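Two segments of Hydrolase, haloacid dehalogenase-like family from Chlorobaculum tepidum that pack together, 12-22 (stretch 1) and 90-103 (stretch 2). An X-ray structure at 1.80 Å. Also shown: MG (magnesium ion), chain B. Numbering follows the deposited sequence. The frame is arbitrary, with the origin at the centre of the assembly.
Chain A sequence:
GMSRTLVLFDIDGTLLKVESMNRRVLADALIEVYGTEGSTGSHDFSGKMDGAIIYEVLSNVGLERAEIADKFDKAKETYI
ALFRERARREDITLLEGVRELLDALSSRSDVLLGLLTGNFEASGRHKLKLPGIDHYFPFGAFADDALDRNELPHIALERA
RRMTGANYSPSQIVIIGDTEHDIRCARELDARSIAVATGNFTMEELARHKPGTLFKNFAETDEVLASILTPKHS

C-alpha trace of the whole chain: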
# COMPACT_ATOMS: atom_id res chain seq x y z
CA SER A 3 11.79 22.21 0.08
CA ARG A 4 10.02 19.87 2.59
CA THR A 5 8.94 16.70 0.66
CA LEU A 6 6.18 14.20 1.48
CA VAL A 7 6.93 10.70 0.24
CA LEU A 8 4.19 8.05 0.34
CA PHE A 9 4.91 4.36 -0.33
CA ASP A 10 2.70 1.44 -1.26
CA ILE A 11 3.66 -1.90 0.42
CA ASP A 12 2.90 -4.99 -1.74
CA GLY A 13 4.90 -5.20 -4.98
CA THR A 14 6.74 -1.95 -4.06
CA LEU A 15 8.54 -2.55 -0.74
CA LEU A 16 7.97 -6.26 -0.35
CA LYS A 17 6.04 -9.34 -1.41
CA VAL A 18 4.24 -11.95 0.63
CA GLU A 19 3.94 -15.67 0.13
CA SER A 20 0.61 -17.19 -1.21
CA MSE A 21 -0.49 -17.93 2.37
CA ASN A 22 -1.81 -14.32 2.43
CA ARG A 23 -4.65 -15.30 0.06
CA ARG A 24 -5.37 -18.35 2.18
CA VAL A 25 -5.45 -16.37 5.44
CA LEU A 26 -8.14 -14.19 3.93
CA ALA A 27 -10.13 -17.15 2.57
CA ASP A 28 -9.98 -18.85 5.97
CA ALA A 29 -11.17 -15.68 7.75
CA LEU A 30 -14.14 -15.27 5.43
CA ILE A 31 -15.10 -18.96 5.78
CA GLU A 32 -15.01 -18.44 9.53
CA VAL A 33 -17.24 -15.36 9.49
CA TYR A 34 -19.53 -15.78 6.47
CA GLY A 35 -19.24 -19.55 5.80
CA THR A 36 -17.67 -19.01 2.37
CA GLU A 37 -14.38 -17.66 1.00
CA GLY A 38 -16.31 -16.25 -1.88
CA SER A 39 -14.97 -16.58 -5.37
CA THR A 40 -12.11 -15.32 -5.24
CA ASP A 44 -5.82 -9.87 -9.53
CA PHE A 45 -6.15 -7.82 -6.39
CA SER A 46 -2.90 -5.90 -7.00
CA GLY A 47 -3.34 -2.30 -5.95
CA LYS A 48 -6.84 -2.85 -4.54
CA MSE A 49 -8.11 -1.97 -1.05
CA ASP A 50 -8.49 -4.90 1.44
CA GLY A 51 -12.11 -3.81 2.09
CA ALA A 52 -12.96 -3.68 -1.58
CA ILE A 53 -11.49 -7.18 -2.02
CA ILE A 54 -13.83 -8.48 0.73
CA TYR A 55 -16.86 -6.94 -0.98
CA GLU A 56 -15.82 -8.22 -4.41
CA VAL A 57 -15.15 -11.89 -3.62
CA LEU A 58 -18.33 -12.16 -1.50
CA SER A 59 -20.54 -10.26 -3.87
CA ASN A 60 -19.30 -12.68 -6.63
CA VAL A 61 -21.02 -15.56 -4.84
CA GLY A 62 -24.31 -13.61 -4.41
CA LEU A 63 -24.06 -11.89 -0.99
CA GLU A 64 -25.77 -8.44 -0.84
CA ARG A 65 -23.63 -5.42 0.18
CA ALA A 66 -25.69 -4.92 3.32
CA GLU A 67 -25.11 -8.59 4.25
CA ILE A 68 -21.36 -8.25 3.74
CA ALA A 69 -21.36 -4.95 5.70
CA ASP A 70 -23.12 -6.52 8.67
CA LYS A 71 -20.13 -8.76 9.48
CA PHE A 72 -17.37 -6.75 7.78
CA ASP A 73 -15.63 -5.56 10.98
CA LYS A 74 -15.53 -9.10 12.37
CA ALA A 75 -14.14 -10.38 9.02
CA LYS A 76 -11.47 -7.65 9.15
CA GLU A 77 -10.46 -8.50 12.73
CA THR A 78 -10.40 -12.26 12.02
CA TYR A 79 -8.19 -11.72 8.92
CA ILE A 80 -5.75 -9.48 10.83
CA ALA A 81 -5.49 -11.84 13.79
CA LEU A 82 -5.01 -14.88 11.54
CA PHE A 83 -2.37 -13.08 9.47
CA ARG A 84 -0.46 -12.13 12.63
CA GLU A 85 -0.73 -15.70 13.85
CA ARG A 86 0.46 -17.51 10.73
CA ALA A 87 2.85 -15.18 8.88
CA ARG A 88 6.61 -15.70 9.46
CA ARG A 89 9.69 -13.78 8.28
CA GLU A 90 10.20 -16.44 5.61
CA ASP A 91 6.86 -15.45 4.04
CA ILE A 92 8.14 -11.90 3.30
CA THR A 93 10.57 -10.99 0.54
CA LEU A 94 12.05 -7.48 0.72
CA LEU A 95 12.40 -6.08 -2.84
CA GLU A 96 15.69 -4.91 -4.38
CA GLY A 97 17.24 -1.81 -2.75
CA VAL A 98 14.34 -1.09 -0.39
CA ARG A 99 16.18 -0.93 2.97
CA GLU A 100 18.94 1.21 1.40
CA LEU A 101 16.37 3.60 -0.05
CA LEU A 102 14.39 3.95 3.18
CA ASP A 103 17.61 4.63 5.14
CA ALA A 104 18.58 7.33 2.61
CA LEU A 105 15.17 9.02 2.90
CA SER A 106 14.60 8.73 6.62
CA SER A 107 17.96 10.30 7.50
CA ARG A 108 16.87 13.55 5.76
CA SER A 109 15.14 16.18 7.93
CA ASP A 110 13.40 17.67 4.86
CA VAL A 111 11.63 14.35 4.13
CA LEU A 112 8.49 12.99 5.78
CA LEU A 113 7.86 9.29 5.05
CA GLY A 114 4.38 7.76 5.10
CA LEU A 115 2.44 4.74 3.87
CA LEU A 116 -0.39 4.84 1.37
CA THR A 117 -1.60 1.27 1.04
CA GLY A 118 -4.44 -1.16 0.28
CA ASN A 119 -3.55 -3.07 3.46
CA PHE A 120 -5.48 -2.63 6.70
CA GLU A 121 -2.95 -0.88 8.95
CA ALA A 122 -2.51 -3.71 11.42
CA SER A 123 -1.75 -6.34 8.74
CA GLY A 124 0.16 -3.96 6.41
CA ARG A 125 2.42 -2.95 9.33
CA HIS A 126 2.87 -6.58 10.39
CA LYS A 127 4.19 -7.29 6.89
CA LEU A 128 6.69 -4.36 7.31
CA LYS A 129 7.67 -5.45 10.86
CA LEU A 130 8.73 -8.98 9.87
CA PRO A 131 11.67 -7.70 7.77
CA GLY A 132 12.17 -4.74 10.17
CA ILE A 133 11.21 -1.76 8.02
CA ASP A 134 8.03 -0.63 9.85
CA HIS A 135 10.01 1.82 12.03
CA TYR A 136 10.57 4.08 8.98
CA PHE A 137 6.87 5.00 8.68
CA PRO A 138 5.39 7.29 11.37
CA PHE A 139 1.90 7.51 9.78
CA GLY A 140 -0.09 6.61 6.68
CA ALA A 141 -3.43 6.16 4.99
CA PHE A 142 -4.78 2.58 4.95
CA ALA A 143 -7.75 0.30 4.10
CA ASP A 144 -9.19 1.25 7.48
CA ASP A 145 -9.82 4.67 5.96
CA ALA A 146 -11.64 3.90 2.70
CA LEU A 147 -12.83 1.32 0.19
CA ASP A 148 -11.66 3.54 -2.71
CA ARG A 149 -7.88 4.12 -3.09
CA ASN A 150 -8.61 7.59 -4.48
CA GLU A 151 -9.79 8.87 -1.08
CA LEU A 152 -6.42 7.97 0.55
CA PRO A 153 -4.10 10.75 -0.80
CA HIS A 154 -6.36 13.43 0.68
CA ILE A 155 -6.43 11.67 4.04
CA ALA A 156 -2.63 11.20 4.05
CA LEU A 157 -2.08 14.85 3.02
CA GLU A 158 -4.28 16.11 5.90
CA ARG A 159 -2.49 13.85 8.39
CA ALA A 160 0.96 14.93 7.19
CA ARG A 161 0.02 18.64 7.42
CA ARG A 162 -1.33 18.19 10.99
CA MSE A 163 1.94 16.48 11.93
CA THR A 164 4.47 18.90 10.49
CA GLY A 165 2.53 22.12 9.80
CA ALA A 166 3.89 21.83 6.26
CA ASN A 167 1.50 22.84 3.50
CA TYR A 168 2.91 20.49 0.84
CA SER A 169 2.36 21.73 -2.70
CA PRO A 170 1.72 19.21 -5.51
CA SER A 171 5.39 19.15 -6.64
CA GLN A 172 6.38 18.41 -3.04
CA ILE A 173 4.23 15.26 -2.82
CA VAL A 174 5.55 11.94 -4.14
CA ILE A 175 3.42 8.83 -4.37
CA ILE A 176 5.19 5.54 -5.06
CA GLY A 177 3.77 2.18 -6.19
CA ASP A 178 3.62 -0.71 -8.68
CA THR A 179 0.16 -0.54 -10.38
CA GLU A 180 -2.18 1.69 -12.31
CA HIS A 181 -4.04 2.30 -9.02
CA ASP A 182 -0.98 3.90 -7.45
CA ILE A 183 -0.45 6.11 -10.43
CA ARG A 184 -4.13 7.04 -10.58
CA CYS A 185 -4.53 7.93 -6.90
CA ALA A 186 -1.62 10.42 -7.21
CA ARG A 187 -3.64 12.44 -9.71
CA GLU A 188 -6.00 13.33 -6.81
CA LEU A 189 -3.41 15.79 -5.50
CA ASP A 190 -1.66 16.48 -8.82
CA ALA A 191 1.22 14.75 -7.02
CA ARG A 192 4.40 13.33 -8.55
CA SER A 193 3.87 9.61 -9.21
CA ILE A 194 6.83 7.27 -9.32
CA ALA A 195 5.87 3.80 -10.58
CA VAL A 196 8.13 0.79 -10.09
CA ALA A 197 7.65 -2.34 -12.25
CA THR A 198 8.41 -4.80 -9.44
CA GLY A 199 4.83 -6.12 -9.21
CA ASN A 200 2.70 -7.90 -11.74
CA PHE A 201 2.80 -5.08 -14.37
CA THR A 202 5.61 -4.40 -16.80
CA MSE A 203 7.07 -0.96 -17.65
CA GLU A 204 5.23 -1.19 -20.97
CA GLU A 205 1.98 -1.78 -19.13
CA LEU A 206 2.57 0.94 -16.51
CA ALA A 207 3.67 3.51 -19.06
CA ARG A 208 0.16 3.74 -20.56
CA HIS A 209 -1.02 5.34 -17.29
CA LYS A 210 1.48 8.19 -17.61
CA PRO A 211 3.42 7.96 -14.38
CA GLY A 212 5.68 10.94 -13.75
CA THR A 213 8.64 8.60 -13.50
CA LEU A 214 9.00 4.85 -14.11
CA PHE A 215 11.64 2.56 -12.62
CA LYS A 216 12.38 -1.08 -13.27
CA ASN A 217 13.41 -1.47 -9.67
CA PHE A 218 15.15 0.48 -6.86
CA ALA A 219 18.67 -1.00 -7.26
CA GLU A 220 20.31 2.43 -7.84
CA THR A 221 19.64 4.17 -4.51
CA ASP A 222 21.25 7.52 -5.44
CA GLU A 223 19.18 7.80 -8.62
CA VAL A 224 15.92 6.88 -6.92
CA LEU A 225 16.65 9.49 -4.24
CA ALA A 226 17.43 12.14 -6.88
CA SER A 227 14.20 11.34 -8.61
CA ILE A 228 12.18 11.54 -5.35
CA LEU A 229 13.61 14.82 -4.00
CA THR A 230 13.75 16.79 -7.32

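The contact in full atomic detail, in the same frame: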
# COMPACT_ATOMS: atom_id res chain seq x y z
N ASP A 12 2.78 -3.75 -0.97
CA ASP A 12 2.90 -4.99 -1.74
C ASP A 12 3.28 -4.72 -3.18
O ASP A 12 2.65 -3.86 -3.85
CB ASP A 12 1.61 -5.82 -1.68
CG ASP A 12 1.26 -6.21 -0.23
OD1 ASP A 12 0.78 -5.34 0.51
OD2 ASP A 12 1.49 -7.37 0.17
N GLY A 13 4.34 -5.39 -3.63
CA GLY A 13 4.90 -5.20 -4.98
C GLY A 13 5.73 -3.93 -5.19
O GLY A 13 6.13 -3.65 -6.32
N THR A 14 5.96 -3.18 -4.10
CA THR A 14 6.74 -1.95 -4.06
C THR A 14 7.87 -2.05 -3.03
O THR A 14 9.05 -1.89 -3.37
CB THR A 14 5.85 -0.75 -3.73
OG1 THR A 14 4.80 -0.63 -4.71
CG2 THR A 14 6.64 0.54 -3.71
N LEU A 15 7.50 -2.31 -1.79
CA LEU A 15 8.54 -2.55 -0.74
C LEU A 15 8.84 -4.02 -0.53
O LEU A 15 9.96 -4.39 -0.22
CB LEU A 15 8.08 -1.95 0.58
CG LEU A 15 7.77 -0.45 0.59
CD1 LEU A 15 7.18 -0.06 1.97
CD2 LEU A 15 9.04 0.33 0.30
N LEU A 16 7.82 -4.84 -0.64
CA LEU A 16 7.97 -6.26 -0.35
C LEU A 16 6.88 -7.04 -1.05
O LEU A 16 5.95 -6.45 -1.64
CB LEU A 16 7.92 -6.50 1.17
CG LEU A 16 6.67 -6.00 1.95
CD1 LEU A 16 5.48 -6.96 1.84
CD2 LEU A 16 7.05 -5.85 3.44
N LYS A 17 7.05 -8.37 -1.00
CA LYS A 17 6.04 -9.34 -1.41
C LYS A 17 5.84 -10.36 -0.33
O LYS A 17 6.74 -10.62 0.48
CB LYS A 17 6.44 -10.06 -2.68
CG LYS A 17 6.41 -9.13 -3.88
CD LYS A 17 6.78 -9.82 -5.15
CE LYS A 17 6.77 -8.79 -6.30
NZ LYS A 17 7.17 -9.36 -7.61
N VAL A 18 4.63 -10.93 -0.33
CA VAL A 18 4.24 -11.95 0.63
C VAL A 18 3.94 -13.23 -0.08
O VAL A 18 3.44 -13.23 -1.20
CB VAL A 18 2.99 -11.55 1.43
CG1 VAL A 18 2.82 -12.51 2.66
CG2 VAL A 18 3.13 -10.11 1.93
N GLU A 19 4.19 -14.33 0.62
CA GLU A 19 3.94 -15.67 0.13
C GLU A 19 2.42 -15.90 -0.04
O GLU A 19 1.63 -15.15 0.49
CB GLU A 19 4.63 -16.62 1.12
CG GLU A 19 4.57 -18.03 0.84
CD GLU A 19 5.22 -18.42 -0.44
OE1 GLU A 19 6.47 -18.47 -0.51
OE2 GLU A 19 4.45 -18.76 -1.35
N SER A 20 2.04 -16.89 -0.87
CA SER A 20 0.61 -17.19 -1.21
C SER A 20 -0.32 -17.52 -0.03
O SER A 20 -1.55 -17.50 -0.17
CB SER A 20 0.55 -18.37 -2.20
OG SER A 20 1.07 -19.55 -1.58
N MSE A 21 0.26 -17.85 1.11
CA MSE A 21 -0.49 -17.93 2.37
C MSE A 21 -1.38 -16.70 2.66
O MSE A 21 -2.43 -16.83 3.29
CB MSE A 21 0.48 -18.17 3.54
CG MSE A 21 1.50 -17.07 3.77
SE MSE A 21 0.88 -15.60 4.90
CE MSE A 21 0.59 -16.51 6.50
N ASN A 22 -0.99 -15.52 2.20
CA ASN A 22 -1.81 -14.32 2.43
C ASN A 22 -3.24 -14.52 1.91
O ASN A 22 -4.21 -14.22 2.60
CB ASN A 22 -1.15 -13.09 1.77
CG ASN A 22 -1.62 -11.74 2.35
OD1 ASN A 22 -1.06 -10.69 2.02
ND2 ASN A 22 -2.65 -11.76 3.19
N GLU A 90 9.95 -15.71 6.85
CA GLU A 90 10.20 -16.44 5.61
C GLU A 90 9.11 -16.29 4.55
O GLU A 90 9.31 -16.66 3.38
CB GLU A 90 10.39 -17.92 5.92
CG GLU A 90 11.68 -18.21 6.70
CD GLU A 90 11.63 -17.87 8.20
OE1 GLU A 90 10.52 -17.74 8.77
OE2 GLU A 90 12.72 -17.71 8.82
N ASP A 91 7.95 -15.77 4.96
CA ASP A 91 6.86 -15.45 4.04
C ASP A 91 7.04 -14.10 3.33
O ASP A 91 6.36 -13.84 2.36
CB ASP A 91 5.51 -15.47 4.78
CG ASP A 91 5.16 -16.85 5.33
OD1 ASP A 91 5.40 -17.85 4.62
OD2 ASP A 91 4.61 -16.94 6.45
N ILE A 92 7.97 -13.27 3.81
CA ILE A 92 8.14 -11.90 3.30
C ILE A 92 9.46 -11.82 2.53
O ILE A 92 10.51 -12.27 3.00
CB ILE A 92 8.14 -10.80 4.47
CG1 ILE A 92 6.92 -10.95 5.39
CG2 ILE A 92 8.19 -9.38 3.91
CD1 ILE A 92 5.55 -10.79 4.74
N THR A 93 9.40 -11.24 1.36
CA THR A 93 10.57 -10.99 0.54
C THR A 93 10.69 -9.47 0.39
O THR A 93 9.83 -8.86 -0.20
CB THR A 93 10.34 -11.61 -0.84
OG1 THR A 93 10.30 -13.03 -0.69
CG2 THR A 93 11.43 -11.21 -1.84
N LEU A 94 11.75 -8.89 0.94
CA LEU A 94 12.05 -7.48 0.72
C LEU A 94 12.56 -7.27 -0.73
O LEU A 94 13.40 -8.02 -1.21
CB LEU A 94 13.08 -7.04 1.77
CG LEU A 94 13.00 -5.58 2.25
CD1 LEU A 94 11.78 -5.38 3.12
CD2 LEU A 94 14.23 -5.18 3.00
N LEU A 95 12.02 -6.29 -1.45
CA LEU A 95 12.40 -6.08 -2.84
C LEU A 95 13.76 -5.39 -2.96
O LEU A 95 14.31 -4.93 -1.95
CB LEU A 95 11.29 -5.33 -3.56
CG LEU A 95 10.01 -6.14 -3.56
CD1 LEU A 95 8.92 -5.43 -4.36
CD2 LEU A 95 10.24 -7.54 -4.14
N GLU A 96 14.30 -5.32 -4.18
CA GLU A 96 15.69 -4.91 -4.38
C GLU A 96 15.90 -3.46 -3.97
O GLU A 96 15.16 -2.59 -4.41
CB GLU A 96 16.14 -5.10 -5.85
CG GLU A 96 17.62 -4.72 -6.07
CD GLU A 96 18.17 -5.11 -7.44
OE1 GLU A 96 17.37 -5.38 -8.36
OE2 GLU A 96 19.41 -5.11 -7.58
N GLY A 97 16.85 -3.20 -3.08
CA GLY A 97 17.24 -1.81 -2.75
C GLY A 97 16.37 -1.07 -1.74
O GLY A 97 16.62 0.10 -1.42
N VAL A 98 15.35 -1.74 -1.23
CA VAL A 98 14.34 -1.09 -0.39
C VAL A 98 14.91 -0.56 0.94
O VAL A 98 14.66 0.59 1.30
CB VAL A 98 13.17 -2.05 -0.15
CG1 VAL A 98 12.30 -1.60 1.06
CG2 VAL A 98 12.37 -2.19 -1.42
N ARG A 99 15.67 -1.38 1.66
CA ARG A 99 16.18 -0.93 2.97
C ARG A 99 17.14 0.26 2.79
O ARG A 99 17.08 1.23 3.52
CB ARG A 99 16.83 -2.06 3.76
CG ARG A 99 17.07 -1.66 5.25
CD ARG A 99 17.83 -2.69 6.08
NE ARG A 99 17.30 -4.04 5.94
CZ ARG A 99 16.28 -4.55 6.65
NH1 ARG A 99 15.66 -3.84 7.60
NH2 ARG A 99 15.89 -5.79 6.41
N GLU A 100 18.00 0.16 1.76
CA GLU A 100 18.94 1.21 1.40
C GLU A 100 18.22 2.52 1.08
O GLU A 100 18.65 3.58 1.51
CB GLU A 100 19.78 0.78 0.20
CG GLU A 100 20.69 -0.45 0.43
CD GLU A 100 19.96 -1.81 0.36
OE1 GLU A 100 18.74 -1.89 0.05
OE2 GLU A 100 20.64 -2.82 0.64
N LEU A 101 17.11 2.42 0.38
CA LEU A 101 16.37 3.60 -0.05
C LEU A 101 15.68 4.26 1.15
O LEU A 101 15.67 5.49 1.29
CB LEU A 101 15.31 3.21 -1.09
CG LEU A 101 14.40 4.33 -1.61
CD1 LEU A 101 15.20 5.47 -2.21
CD2 LEU A 101 13.37 3.80 -2.61
N LEU A 102 15.09 3.45 2.01
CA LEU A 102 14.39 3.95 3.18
C LEU A 102 15.38 4.58 4.17
O LEU A 102 15.09 5.62 4.73
CB LEU A 102 13.57 2.83 3.83
CG LEU A 102 12.35 2.34 3.03
CD1 LEU A 102 11.58 1.28 3.76
CD2 LEU A 102 11.41 3.47 2.67
N ASP A 103 16.56 3.99 4.35
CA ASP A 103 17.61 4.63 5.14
C ASP A 103 18.01 6.01 4.59
O ASP A 103 18.21 6.93 5.37
CB ASP A 103 18.88 3.79 5.12
CG ASP A 103 18.81 2.63 6.04
OD1 ASP A 103 17.86 2.59 6.86
OD2 ASP A 103 19.70 1.75 5.95
MG MG B . 1.20 -2.53 -4.68
O HOH W 1 7.71 -13.73 -0.01
O HOH W 2 0.63 -4.35 -5.85
O HOH W 3 -0.25 -3.02 -3.21
O HOH W 4 -0.22 -1.13 -5.24

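Backbone hydrogen bonds hold the two stretches together as a short antiparallel ladder. Lys17 and Thr93 form its hydrogen-bonded pair: Lys17 N donates to Thr93 O and Thr93 N to Lys17 O, both at 2.9 Å. The pattern runs on past the strands, with Leu95 N to Leu15 O at 3.1 Å and nearly linear, and Glu19 N to Asp91 O at 2.8 Å but more bent. Because these bonds use main-chain atoms alone, they leave the side chains free to suit their surroundings.

Those side chains alternate. Leu16, Val18, Ile92 and Leu94 share one face, where branched apolar groups pack without needing polar partners: Leu16 CD2 lies 3.7 Å from Ile92 CG2, and Val18 CG2 3.8 Å from Ile92 CD1. Lys17 and Thr93 occupy the other, more exposed face, which suits their polar ends. Just before the strand, Leu15 CD2 reaches Val98 CG1 (3.9 Å) and Leu102 CD1 (4.4 Å), tying the loop to the helix. Leu95 CD1 packs 3.6 Å from Gly13 C, whose residue has a positive phi, a conformation glycine adopts easily.

One water bridges the two strands on the Lys17 and Thr93 side, donating to Asp91 O (2.7 Å) and Lys17 O (3.3 Å) and hydrogen-bonding Thr93 OG1 (2.8 Å). Away from the contact, at the start of stretch 1, Asp12 O binds MG at 2.1 Å.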